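Local coordinates for protein thiol-activated cytolysin (PDB 6NAL) that probably lyses target cells by forming membrane pores, as a thiol-activated cytolysin of the cholesterol-dependent cytolysin family from a Gram-negative bacterium, at residues I29-P35 and T49-C53; P35-R39 and E386-E390; F40-Y45 and L418-R423; L252-E256 and E358-R362. All coordinates share one frame; numbering follows the deposited sequence.

Contact 1 (I29-P35 and T49-C53)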
loop_
_atom_site.group_PDB
_atom_site.type_symbol
_atom_site.label_atom_id
_atom_site.label_comp_id
_atom_site.label_asym_id
_atom_site.label_seq_id
_atom_site.Cartn_x
_atom_site.Cartn_y
_atom_site.Cartn_z
ATOM N N ILE A 29 8.710 17.447 -11.503
ATOM C CA ILE A 29 8.230 17.828 -10.184
ATOM C C ILE A 29 9.459 17.826 -9.282
ATOM O O ILE A 29 10.271 16.901 -9.345
ATOM C CB ILE A 29 7.148 16.851 -9.684
ATOM C CG1 ILE A 29 6.190 16.481 -10.826
ATOM C CG2 ILE A 29 6.420 17.467 -8.501
ATOM C CD1 ILE A 29 5.188 17.543 -11.130
ATOM N N SER A 30 9.643 18.852 -8.494
ATOM C CA SER A 30 10.914 18.933 -7.748
ATOM C C SER A 30 10.648 19.310 -6.293
ATOM O O SER A 30 10.815 20.461 -5.884
ATOM C CB SER A 30 11.865 19.922 -8.422
ATOM O OG SER A 30 11.325 21.235 -8.396
ATOM N N ASN A 31 10.252 18.320 -5.504
ATOM C CA ASN A 31 9.659 18.580 -4.197
ATOM C C ASN A 31 9.267 17.244 -3.580
ATOM O O ASN A 31 8.665 16.411 -4.253
ATOM C CB ASN A 31 8.441 19.502 -4.332
ATOM C CG ASN A 31 7.525 19.095 -5.475
ATOM O OD1 ASN A 31 6.978 17.985 -5.471
ATOM N ND2 ASN A 31 7.353 19.991 -6.463
ATOM N N ILE A 32 9.629 17.000 -2.326
ATOM C CA ILE A 32 9.303 15.735 -1.673
ATOM C C ILE A 32 8.190 15.905 -0.632
ATOM O O ILE A 32 7.908 14.981 0.131
ATOM C CB ILE A 32 10.574 15.110 -1.059
ATOM C CG1 ILE A 32 10.295 13.678 -0.576
ATOM C CG2 ILE A 32 11.138 15.951 0.060
ATOM C CD1 ILE A 32 9.696 12.722 -1.612
ATOM N N ASP A 33 7.542 17.072 -0.590
ATOM C CA ASP A 33 6.613 17.419 0.488
ATOM C C ASP A 33 5.202 16.923 0.158
ATOM O O ASP A 33 4.269 17.696 -0.079
ATOM C CB ASP A 33 6.638 18.927 0.708
ATOM C CG ASP A 33 6.496 19.725 -0.615
ATOM O OD1 ASP A 33 6.981 19.251 -1.675
ATOM O OD2 ASP A 33 5.886 20.820 -0.589
ATOM N N LEU A 34 5.047 15.598 0.164
ATOM C CA LEU A 34 3.782 14.955 -0.193
ATOM C C LEU A 34 3.259 14.114 0.969
ATOM O O LEU A 34 3.294 12.873 0.926
ATOM C CB LEU A 34 3.959 14.099 -1.445
ATOM C CG LEU A 34 4.257 14.784 -2.774
ATOM C CD1 LEU A 34 4.354 13.676 -3.900
ATOM C CD2 LEU A 34 3.241 15.800 -3.151
ATOM N N PRO A 35 2.751 14.754 2.022
ATOM C CA PRO A 35 2.296 13.994 3.190
ATOM C C PRO A 35 0.903 13.444 2.970
ATOM O O PRO A 35 0.076 14.038 2.279
ATOM C CB PRO A 35 2.297 15.032 4.316
ATOM C CG PRO A 35 1.809 16.304 3.576
ATOM C CD PRO A 35 2.506 16.211 2.189
ATOM N N THR A 49 -3.049 9.358 -0.240
ATOM C CA THR A 49 -1.596 9.293 -0.277
ATOM C C THR A 49 -1.114 9.697 -1.678
ATOM O O THR A 49 -1.826 9.520 -2.669
ATOM C CB THR A 49 -1.129 7.883 0.122
ATOM O OG1 THR A 49 0.296 7.880 0.254
ATOM C CG2 THR A 49 -1.580 6.819 -0.883
ATOM N N ARG A 50 0.076 10.290 -1.759
ATOM C CA ARG A 50 0.584 10.828 -3.007
ATOM C C ARG A 50 1.981 10.308 -3.233
ATOM O O ARG A 50 2.773 10.165 -2.307
ATOM C CB ARG A 50 0.572 12.357 -3.017
ATOM C CG ARG A 50 -0.845 12.925 -3.183
ATOM C CD ARG A 50 -0.890 14.438 -3.039
ATOM N NE ARG A 50 -0.275 14.812 -1.781
ATOM C CZ ARG A 50 -0.090 16.050 -1.363
ATOM N NH1 ARG A 50 -0.468 17.087 -2.099
ATOM N NH2 ARG A 50 0.477 16.234 -0.191
ATOM N N GLU A 51 2.271 10.024 -4.484
ATOM C CA GLU A 51 3.548 9.455 -4.860
ATOM C C GLU A 51 4.019 10.097 -6.155
ATOM O O GLU A 51 3.242 10.281 -7.097
ATOM C CB GLU A 51 3.438 7.962 -5.048
ATOM C CG GLU A 51 4.733 7.222 -4.902
ATOM C CD GLU A 51 4.546 5.731 -5.251
ATOM O OE1 GLU A 51 3.419 5.319 -5.677
ATOM O OE2 GLU A 51 5.538 4.974 -5.102
ATOM N N LYS A 52 5.297 10.406 -6.178
ATOM C CA LYS A 52 5.971 10.983 -7.311
ATOM C C LYS A 52 6.430 9.835 -8.189
ATOM O O LYS A 52 7.121 8.927 -7.701
ATOM C CB LYS A 52 7.150 11.827 -6.840
ATOM C CG LYS A 52 7.859 12.562 -7.970
ATOM C CD LYS A 52 8.898 13.580 -7.461
ATOM C CE LYS A 52 10.099 13.632 -8.448
ATOM N NZ LYS A 52 10.674 14.967 -8.740
ATOM N N CYS A 53 6.035 9.883 -9.477
ATOM C CA CYS A 53 6.366 8.860 -10.455
ATOM C C CYS A 53 6.836 9.509 -11.738
ATOM O O CYS A 53 6.550 10.675 -12.004
ATOM C CB CYS A 53 5.179 7.967 -10.862
ATOM S SG CYS A 53 4.261 7.319 -9.534
HETATM O O HOH W 1 1.402 10.759 0.621
#
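Ile29 lies by the end of the Lys52 side chain, but the amine is modelled too close to the carbonyl of Ile29, so its exact place is doubtful. Nearby, the carboxylate of Glu354 accepts from Ile29 N. The chain then bows outward through residues 30-33 and comes back at an inverse gamma turn centred on Asp33, which delivers Leu34 to the strand. Leu34 straddles Arg50: CD2 sits over the middle of one guanidinium face, 3.8 Å from Arg50 CZ, while CD1 reaches along the strand to 4.1 Å from Lys52 N. A bend at chi3 of Arg50 (-54°) turns its flat end under Leu34 CD2. On the backbone side, a water donates to Leu34 O (2.9 Å) and accepts from Arg50 N (2.8 Å), filling in where the two chains do not pair directly. Pro35 lies alongside the arginine with its ring at the guanidinium edge, and its O takes a weak bond of 3.3 Å from Arg50 NH2. Arg50 NE, buried by this contact, finds no partner in the model. The looping segment 29-35 thus lies against strand 44-59 just before entering strand 37-41. Residues 49-53 pair by their backbone with strand 349-372, and at Cys53 a strand of the second subunit adds a parallel ladder.

Contact 2 (P35-R39 and E386-E390)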
loop_
_atom_site.group_PDB
_atom_site.type_symbol
_atom_site.label_atom_id
_atom_site.label_comp_id
_atom_site.label_asym_id
_atom_site.label_seq_id
_atom_site.Cartn_x
_atom_site.Cartn_y
_atom_site.Cartn_z
ATOM N N PRO A 35 2.751 14.754 2.022
ATOM C CA PRO A 35 2.296 13.994 3.190
ATOM C C PRO A 35 0.903 13.444 2.970
ATOM O O PRO A 35 0.076 14.038 2.279
ATOM C CB PRO A 35 2.297 15.032 4.316
ATOM C CG PRO A 35 1.809 16.304 3.576
ATOM C CD PRO A 35 2.506 16.211 2.189
ATOM N N ALA A 36 0.649 12.300 3.589
ATOM C CA ALA A 36 -0.677 11.720 3.562
ATOM C C ALA A 36 -1.669 12.643 4.248
ATOM O O ALA A 36 -1.347 13.318 5.230
ATOM C CB ALA A 36 -0.658 10.371 4.252
ATOM N N GLU A 37 -2.898 12.650 3.731
ATOM C CA GLU A 37 -3.950 13.474 4.304
ATOM C C GLU A 37 -5.238 12.674 4.452
ATOM O O GLU A 37 -5.462 11.661 3.789
ATOM C CB GLU A 37 -4.232 14.737 3.487
ATOM C CG GLU A 37 -4.074 14.568 2.020
ATOM C CD GLU A 37 -4.034 15.888 1.285
ATOM O OE1 GLU A 37 -4.615 15.980 0.170
ATOM O OE2 GLU A 37 -3.435 16.830 1.840
ATOM N N GLU A 38 -6.093 13.143 5.348
ATOM C CA GLU A 38 -7.208 12.351 5.814
ATOM C C GLU A 38 -8.429 13.234 5.968
ATOM O O GLU A 38 -8.334 14.452 6.139
ATOM C CB GLU A 38 -6.859 11.670 7.155
ATOM C CG GLU A 38 -6.661 12.672 8.378
ATOM C CD GLU A 38 -6.705 11.955 9.790
ATOM O OE1 GLU A 38 -6.309 10.783 9.886
ATOM O OE2 GLU A 38 -7.132 12.557 10.799
ATOM N N ARG A 39 -9.578 12.588 5.923
ATOM C CA ARG A 39 -10.814 13.212 6.341
ATOM C C ARG A 39 -11.844 12.124 6.577
ATOM O O ARG A 39 -11.662 10.956 6.212
ATOM C CB ARG A 39 -11.322 14.209 5.294
ATOM C CG ARG A 39 -11.749 13.559 4.021
ATOM C CD ARG A 39 -11.947 14.576 2.887
ATOM N NE ARG A 39 -12.176 13.855 1.637
ATOM C CZ ARG A 39 -13.358 13.368 1.296
ATOM N NH1 ARG A 39 -14.396 13.574 2.103
ATOM N NH2 ARG A 39 -13.497 12.706 0.152
ATOM N N GLU A 386 -6.858 3.418 16.985
ATOM C CA GLU A 386 -7.350 4.435 16.072
ATOM C C GLU A 386 -6.195 5.100 15.329
ATOM O O GLU A 386 -5.217 5.556 15.945
ATOM C CB GLU A 386 -8.179 5.475 16.823
ATOM C CG GLU A 386 -9.592 4.999 17.153
ATOM C CD GLU A 386 -10.359 5.936 18.099
ATOM O OE1 GLU A 386 -9.938 7.115 18.262
ATOM O OE2 GLU A 386 -11.396 5.484 18.667
ATOM N N ILE A 387 -6.337 5.193 14.005
ATOM C CA ILE A 387 -5.283 5.676 13.133
ATOM C C ILE A 387 -5.570 7.117 12.785
ATOM O O ILE A 387 -6.709 7.495 12.524
ATOM C CB ILE A 387 -5.185 4.793 11.884
ATOM C CG1 ILE A 387 -4.248 3.616 12.155
ATOM C CG2 ILE A 387 -4.594 5.522 10.721
ATOM C CD1 ILE A 387 -4.512 2.955 13.508
ATOM N N SER A 388 -4.525 7.923 12.783
ATOM C CA SER A 388 -4.613 9.330 12.439
ATOM C C SER A 388 -3.361 9.714 11.641
ATOM O O SER A 388 -2.289 9.130 11.815
ATOM C CB SER A 388 -4.808 10.141 13.731
ATOM O OG SER A 388 -5.346 11.395 13.425
ATOM N N TYR A 389 -3.512 10.641 10.701
ATOM C CA TYR A 389 -2.360 11.234 10.020
ATOM C C TYR A 389 -2.326 12.707 10.376
ATOM O O TYR A 389 -3.267 13.436 10.076
ATOM C CB TYR A 389 -2.405 11.056 8.517
ATOM C CG TYR A 389 -2.256 9.611 8.104
ATOM C CD1 TYR A 389 -1.038 9.086 7.781
ATOM C CD2 TYR A 389 -3.364 8.784 8.018
ATOM C CE1 TYR A 389 -0.928 7.764 7.350
ATOM C CE2 TYR A 389 -3.268 7.468 7.606
ATOM C CZ TYR A 389 -2.046 6.965 7.271
ATOM O OH TYR A 389 -1.947 5.641 6.899
ATOM N N GLU A 390 -1.250 13.127 11.022
ATOM C CA GLU A 390 -1.136 14.457 11.603
ATOM C C GLU A 390 0.228 14.942 11.139
ATOM O O GLU A 390 1.254 14.502 11.669
ATOM C CB GLU A 390 -1.243 14.434 13.130
ATOM C CG GLU A 390 -2.449 13.643 13.650
ATOM C CD GLU A 390 -2.798 13.880 15.128
ATOM O OE1 GLU A 390 -4.008 14.001 15.397
ATOM O OE2 GLU A 390 -1.905 13.915 16.021
#
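Glu38 and Tyr389 join two beta-sheets at the protein surface: strand 37-41, paired with strand 44-59 in the sheet that also holds strand 349-372, meets strand 378-389 of the four-stranded sheet in the C-terminal beta-sandwich domain. The two strands are not paired by their backbones. The axes of strands 37-39 and 386-389 approach to 7.0 Å, with their directions 124° apart, so the contact rests on side chains reaching across. Ala36 gives the apolar part, its CB 3.8 Å from Tyr389 CD1. Tyr389 also packs on Tyr45 and Val47 of strand 44-59 and on Glu51 of the second subunit. Glu38 gives the polar part. Its CG lies between the backbone N and the carbonyl carbon (chi1 67°), and the rest of the chain runs out extended to put the carboxylate beside the backbone of 388-389. OE2 takes a weak bond from Ser388 OG at 3.4 Å. The charge of Glu390 is not far off, with its OE1 5.7 Å from Glu38 OE2, but Glu390 has its own salt bridge to Arg397. Two groups grip Glu38 OE1: the hydroxyl of Tyr45, and the amide of Tyr389. That amide bond, Tyr389 N to Glu38 OE1, spans 2.9 Å with an N-H...O angle of 158°, and it meets the oxygen from above the carboxylate plane.

Contact 3 (F40-Y45 and L418-R423)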
loop_
_atom_site.group_PDB
_atom_site.type_symbol
_atom_site.label_atom_id
_atom_site.label_comp_id
_atom_site.label_asym_id
_atom_site.label_seq_id
_atom_site.Cartn_x
_atom_site.Cartn_y
_atom_site.Cartn_z
ATOM N N PHE A 40 -12.951 12.552 7.150
ATOM C CA PHE A 40 -14.104 11.709 7.381
ATOM C C PHE A 40 -15.292 12.156 6.562
ATOM O O PHE A 40 -15.581 13.352 6.472
ATOM C CB PHE A 40 -14.518 11.754 8.840
ATOM C CG PHE A 40 -13.594 11.045 9.734
ATOM C CD1 PHE A 40 -13.775 9.704 9.990
ATOM C CD2 PHE A 40 -12.534 11.718 10.309
ATOM C CE1 PHE A 40 -12.904 9.030 10.837
ATOM C CE2 PHE A 40 -11.654 11.055 11.139
ATOM C CZ PHE A 40 -11.848 9.707 11.420
ATOM N N ASP A 41 -16.014 11.183 6.030
ATOM C CA ASP A 41 -17.330 11.382 5.423
ATOM C C ASP A 41 -18.296 10.553 6.278
ATOM O O ASP A 41 -18.598 9.399 5.961
ATOM C CB ASP A 41 -17.343 10.969 3.955
ATOM C CG ASP A 41 -18.759 10.888 3.385
ATOM O OD1 ASP A 41 -19.712 11.289 4.113
ATOM O OD2 ASP A 41 -18.905 10.435 2.213
ATOM N N ASP A 42 -18.752 11.150 7.384
ATOM C CA ASP A 42 -19.522 10.471 8.435
ATOM C C ASP A 42 -18.672 9.372 9.071
ATOM O O ASP A 42 -17.602 9.677 9.634
ATOM C CB ASP A 42 -20.854 10.042 7.816
ATOM C CG ASP A 42 -21.843 11.210 7.688
ATOM O OD1 ASP A 42 -22.009 11.973 8.680
ATOM O OD2 ASP A 42 -22.438 11.370 6.590
ATOM N N SER A 43 -19.114 8.125 9.098
ATOM C CA SER A 43 -18.287 7.097 9.701
ATOM C C SER A 43 -17.194 6.630 8.755
ATOM O O SER A 43 -16.359 5.815 9.149
ATOM C CB SER A 43 -19.142 5.895 10.182
ATOM O OG SER A 43 -20.053 5.406 9.225
ATOM N N THR A 44 -17.170 7.123 7.524
ATOM C CA THR A 44 -16.189 6.666 6.553
ATOM C C THR A 44 -14.914 7.480 6.658
ATOM O O THR A 44 -14.941 8.706 6.821
ATOM C CB THR A 44 -16.752 6.734 5.148
ATOM O OG1 THR A 44 -17.932 5.933 5.111
ATOM C CG2 THR A 44 -15.790 6.197 4.152
ATOM N N TYR A 45 -13.797 6.766 6.595
ATOM C CA TYR A 45 -12.470 7.324 6.786
ATOM C C TYR A 45 -11.752 7.304 5.453
ATOM O O TYR A 45 -11.649 6.242 4.821
ATOM C CB TYR A 45 -11.669 6.501 7.775
ATOM C CG TYR A 45 -10.280 7.047 8.127
ATOM C CD1 TYR A 45 -10.091 8.378 8.518
ATOM C CD2 TYR A 45 -9.188 6.206 8.137
ATOM C CE1 TYR A 45 -8.854 8.838 8.893
ATOM C CE2 TYR A 45 -7.938 6.666 8.491
ATOM C CZ TYR A 45 -7.782 7.985 8.854
ATOM O OH TYR A 45 -6.534 8.417 9.184
ATOM N N LEU A 418 -17.977 2.437 15.570
ATOM C CA LEU A 418 -16.594 2.718 15.224
ATOM C C LEU A 418 -16.498 3.349 13.842
ATOM O O LEU A 418 -17.161 2.912 12.897
ATOM C CB LEU A 418 -15.791 1.419 15.262
ATOM C CG LEU A 418 -15.592 0.873 16.688
ATOM C CD1 LEU A 418 -15.014 -0.528 16.570
ATOM C CD2 LEU A 418 -14.682 1.754 17.542
ATOM N N ARG A 419 -15.620 4.332 13.720
ATOM C CA ARG A 419 -15.319 4.921 12.435
ATOM C C ARG A 419 -14.244 4.118 11.736
ATOM O O ARG A 419 -13.604 3.259 12.311
ATOM C CB ARG A 419 -14.907 6.366 12.612
ATOM C CG ARG A 419 -15.990 7.143 13.327
ATOM C CD ARG A 419 -15.831 8.638 13.170
ATOM N NE ARG A 419 -14.637 9.101 13.866
ATOM C CZ ARG A 419 -14.126 10.319 13.712
ATOM N NH1 ARG A 419 -14.730 11.171 12.891
ATOM N NH2 ARG A 419 -13.030 10.679 14.372
ATOM N N GLY A 420 -14.074 4.399 10.451
ATOM C CA GLY A 420 -13.192 3.641 9.580
ATOM C C GLY A 420 -11.717 3.739 9.926
ATOM O O GLY A 420 -10.920 2.960 9.392
ATOM N N ASN A 421 -11.331 4.664 10.795
ATOM C CA ASN A 421 -9.963 4.687 11.280
ATOM C C ASN A 421 -9.683 3.686 12.408
ATOM O O ASN A 421 -8.543 3.608 12.870
ATOM C CB ASN A 421 -9.615 6.112 11.712
ATOM C CG ASN A 421 -10.458 6.599 12.860
ATOM O OD1 ASN A 421 -11.634 6.242 13.000
ATOM N ND2 ASN A 421 -9.863 7.444 13.690
ATOM N N ALA A 422 -10.630 2.866 12.827
ATOM C CA ALA A 422 -10.352 1.910 13.890
ATOM C C ALA A 422 -9.877 0.577 13.331
ATOM O O ALA A 422 -10.492 0.042 12.413
ATOM C CB ALA A 422 -11.604 1.714 14.736
ATOM N N ARG A 423 -8.784 0.049 13.890
ATOM C CA ARG A 423 -8.212 -1.230 13.498
ATOM C C ARG A 423 -8.008 -2.110 14.722
ATOM O O ARG A 423 -8.070 -1.649 15.876
ATOM C CB ARG A 423 -6.827 -1.105 12.854
ATOM C CG ARG A 423 -6.620 0.040 11.932
ATOM C CD ARG A 423 -6.913 -0.375 10.479
ATOM N NE ARG A 423 -6.394 0.648 9.568
ATOM C CZ ARG A 423 -7.129 1.611 9.041
ATOM N NH1 ARG A 423 -8.422 1.632 9.311
ATOM N NH2 ARG A 423 -6.575 2.531 8.242
#
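A beta-hairpin tip and a tight turn of the beta-sandwich domain meet here through Phe40 and Arg419. The hairpin joins strands 37-41 and 44-59 by a type II' turn from Asp41 to Thr44; its partner is a type I turn from Arg419 to Ala422. One backbone bond ties them, Gly420 N to Ser43 O at 3.0 Å. The guanidinium of Arg419 lies flat on Phe40, planes 6° apart, with Arg419 CZ 3.4 Å from the ring centroid in a cation-pi stack; a bend at chi3 (-67°) folds it over the ring. Tyr45 CD1 covers the opposite face of Phe40, off toward the rim, and Asn421 CG meets the ring edge, 3.7 Å from Phe40 CZ. Asn421 CB in turn points into the Tyr45 ring, a CH-pi contact 3.5 Å from its centroid. The glycine leaves room for Tyr45 CB to come within 3.5 Å of Gly420 C. Behind the turn, Arg423 NH1 donates to Gly420 O at 2.8 Å, and Arg423 makes a cation-pi contact with Tyr363. Across this junction, then, the arginine charge is met by an aromatic face, and the two parts join by layered flat groups and a single backbone bond.

Contact 4 (L252-E256 and E358-R362)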
loop_
_atom_site.group_PDB
_atom_site.type_symbol
_atom_site.label_atom_id
_atom_site.label_comp_id
_atom_site.label_asym_id
_atom_site.label_seq_id
_atom_site.Cartn_x
_atom_site.Cartn_y
_atom_site.Cartn_z
ATOM N N LEU A 252 -15.008 13.171 -8.613
ATOM C CA LEU A 252 -14.514 11.980 -7.931
ATOM C C LEU A 252 -12.995 11.945 -7.862
ATOM O O LEU A 252 -12.316 12.626 -8.638
ATOM C CB LEU A 252 -14.941 10.691 -8.625
ATOM C CG LEU A 252 -16.414 10.380 -8.872
ATOM C CD1 LEU A 252 -16.629 9.143 -9.779
ATOM C CD2 LEU A 252 -17.109 10.210 -7.524
ATOM N N SER A 253 -12.451 11.162 -6.936
ATOM C CA SER A 253 -11.015 10.974 -6.840
ATOM C C SER A 253 -10.492 10.177 -8.034
ATOM O O SER A 253 -11.222 9.380 -8.639
ATOM C CB SER A 253 -10.701 10.221 -5.567
ATOM O OG SER A 253 -11.122 8.871 -5.723
ATOM N N SER A 254 -9.203 10.386 -8.350
ATOM C CA SER A 254 -8.537 9.594 -9.376
ATOM C C SER A 254 -8.801 8.110 -9.185
ATOM O O SER A 254 -9.030 7.373 -10.143
ATOM C CB SER A 254 -7.031 9.836 -9.344
ATOM O OG SER A 254 -6.765 11.183 -9.131
ATOM N N THR A 255 -8.667 7.636 -7.953
ATOM C CA THR A 255 -8.746 6.204 -7.710
ATOM C C THR A 255 -10.155 5.700 -7.988
ATOM O O THR A 255 -10.339 4.632 -8.586
ATOM C CB THR A 255 -8.344 5.894 -6.267
ATOM O OG1 THR A 255 -6.971 6.286 -6.044
ATOM C CG2 THR A 255 -8.571 4.415 -5.982
ATOM N N GLU A 256 -11.161 6.463 -7.551
ATOM C CA GLU A 256 -12.545 6.060 -7.750
ATOM C C GLU A 256 -12.971 6.276 -9.204
ATOM O O GLU A 256 -13.720 5.462 -9.749
ATOM C CB GLU A 256 -13.464 6.810 -6.768
ATOM C CG GLU A 256 -14.612 5.946 -6.221
ATOM C CD GLU A 256 -14.974 6.264 -4.767
ATOM O OE1 GLU A 256 -14.926 7.471 -4.417
ATOM O OE2 GLU A 256 -15.303 5.317 -3.988
ATOM N N GLU A 358 -2.092 10.016 -7.174
ATOM C CA GLU A 358 -2.841 10.129 -5.919
ATOM C C GLU A 358 -3.694 8.895 -5.646
ATOM O O GLU A 358 -4.543 8.532 -6.455
ATOM C CB GLU A 358 -3.743 11.354 -5.942
ATOM C CG GLU A 358 -2.991 12.582 -6.366
ATOM C CD GLU A 358 -3.887 13.808 -6.462
ATOM O OE1 GLU A 358 -3.449 14.914 -6.024
ATOM O OE2 GLU A 358 -5.059 13.629 -6.885
ATOM N N LYS A 359 -3.467 8.252 -4.509
ATOM C CA LYS A 359 -4.207 7.055 -4.121
ATOM C C LYS A 359 -5.100 7.426 -2.947
ATOM O O LYS A 359 -4.626 7.956 -1.946
ATOM C CB LYS A 359 -3.286 5.892 -3.744
ATOM C CG LYS A 359 -4.083 4.676 -3.247
ATOM C CD LYS A 359 -3.182 3.569 -2.748
ATOM C CE LYS A 359 -3.945 2.258 -2.548
ATOM N NZ LYS A 359 -5.384 2.285 -2.976
ATOM N N THR A 360 -6.386 7.210 -3.112
ATOM C CA THR A 360 -7.412 7.402 -2.112
ATOM C C THR A 360 -7.915 6.018 -1.718
ATOM O O THR A 360 -8.156 5.184 -2.593
ATOM C CB THR A 360 -8.540 8.237 -2.697
ATOM O OG1 THR A 360 -8.065 9.546 -3.060
ATOM C CG2 THR A 360 -9.661 8.326 -1.689
ATOM N N GLU A 361 -7.990 5.753 -0.408
ATOM C CA GLU A 361 -8.635 4.566 0.140
ATOM C C GLU A 361 -9.761 4.998 1.061
ATOM O O GLU A 361 -9.604 5.936 1.846
ATOM C CB GLU A 361 -7.675 3.672 0.944
ATOM C CG GLU A 361 -6.641 2.961 0.081
ATOM C CD GLU A 361 -7.095 1.570 -0.380
ATOM O OE1 GLU A 361 -7.229 1.349 -1.621
ATOM O OE2 GLU A 361 -7.295 0.703 0.509
ATOM N N ARG A 362 -10.892 4.329 0.947
ATOM C CA ARG A 362 -12.046 4.566 1.793
ATOM C C ARG A 362 -12.199 3.348 2.695
ATOM O O ARG A 362 -12.201 2.209 2.220
ATOM C CB ARG A 362 -13.309 4.821 0.955
ATOM C CG ARG A 362 -13.202 5.995 -0.054
ATOM C CD ARG A 362 -14.469 6.188 -0.929
ATOM N NE ARG A 362 -15.629 6.547 -0.108
ATOM C CZ ARG A 362 -16.028 7.792 0.123
ATOM N NH1 ARG A 362 -15.372 8.810 -0.431
ATOM N NH2 ARG A 362 -17.086 8.021 0.904
HETATM O O HOH W 2 -7.665 11.907 -6.832
HETATM O O HOH W 3 -7.248 9.272 -5.954
#
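Strand 349-372 runs past the N-terminal end of helix 254-264, the two backbones coming nearest where Thr255 CA and Lys359 CA lie 5.8 Å apart. Thr360 N donates to Thr255 OG1 over 3.1 Å, almost straight at 170°. The threonine hydroxyl thus accepts from an amide turned away from strand 44-59, to which Lys359 and Glu361 are bonded. With OG1 beside its own backbone N (chi1 -62°), Thr255 turns CG2 toward Thr360 O. Two waters bridge the segments next to this bond. One accepts from Thr255 N (2.9 Å) and donates to Glu358 O (2.8 Å), also bonding Thr360 OG1; the other accepts from Ser254 N and donates to Glu358 OE2 (3.1 Å). Ser253 is the N-cap, its OG accepting from Glu256 N at 3.0 Å, so the amides of Ser254, Thr255 and Glu256 have water, water and the cap oxygen as acceptors. In cytolysins of this family the helices between strands 232-250 and 287-294 probably correspond to one of the bundles that unfold into membrane hairpins, packed before insertion against the sheet of strand 349-372. Further along, Glu256 OE2 touches Arg362 CD at 3.3 Å but lies well out of the guanidinium plane, so any attraction is probably of charge alone, with no N-H pointing at the oxygen. Arg362 NH2 goes instead to a salt bridge with Asp41.

In the fold
The first segments of contacts 1, 2 and 3 run consecutively through residues 29-45, and both segments of contact 4 fall in the chain between the two segments of contacts 2 and 3. All four touch the sheet built from strands 37-41, 44-59 and 349-372. Contact 1 lies about 16 Å from contacts 2 and 4 (centre to centre) and about 25 Å from contact 3. Contacts 2 and 3, with centres about 11 Å apart, tie this sheet to the beta-sandwich domain and meet through Glu38 and Tyr45. Contact 4 reaches contact 3 through Asp41 and Arg362 and contact 1 through Thr49 and Lys359. The shared sheet thus links the sandwich to the helical part, whose release is probably central to pore formation.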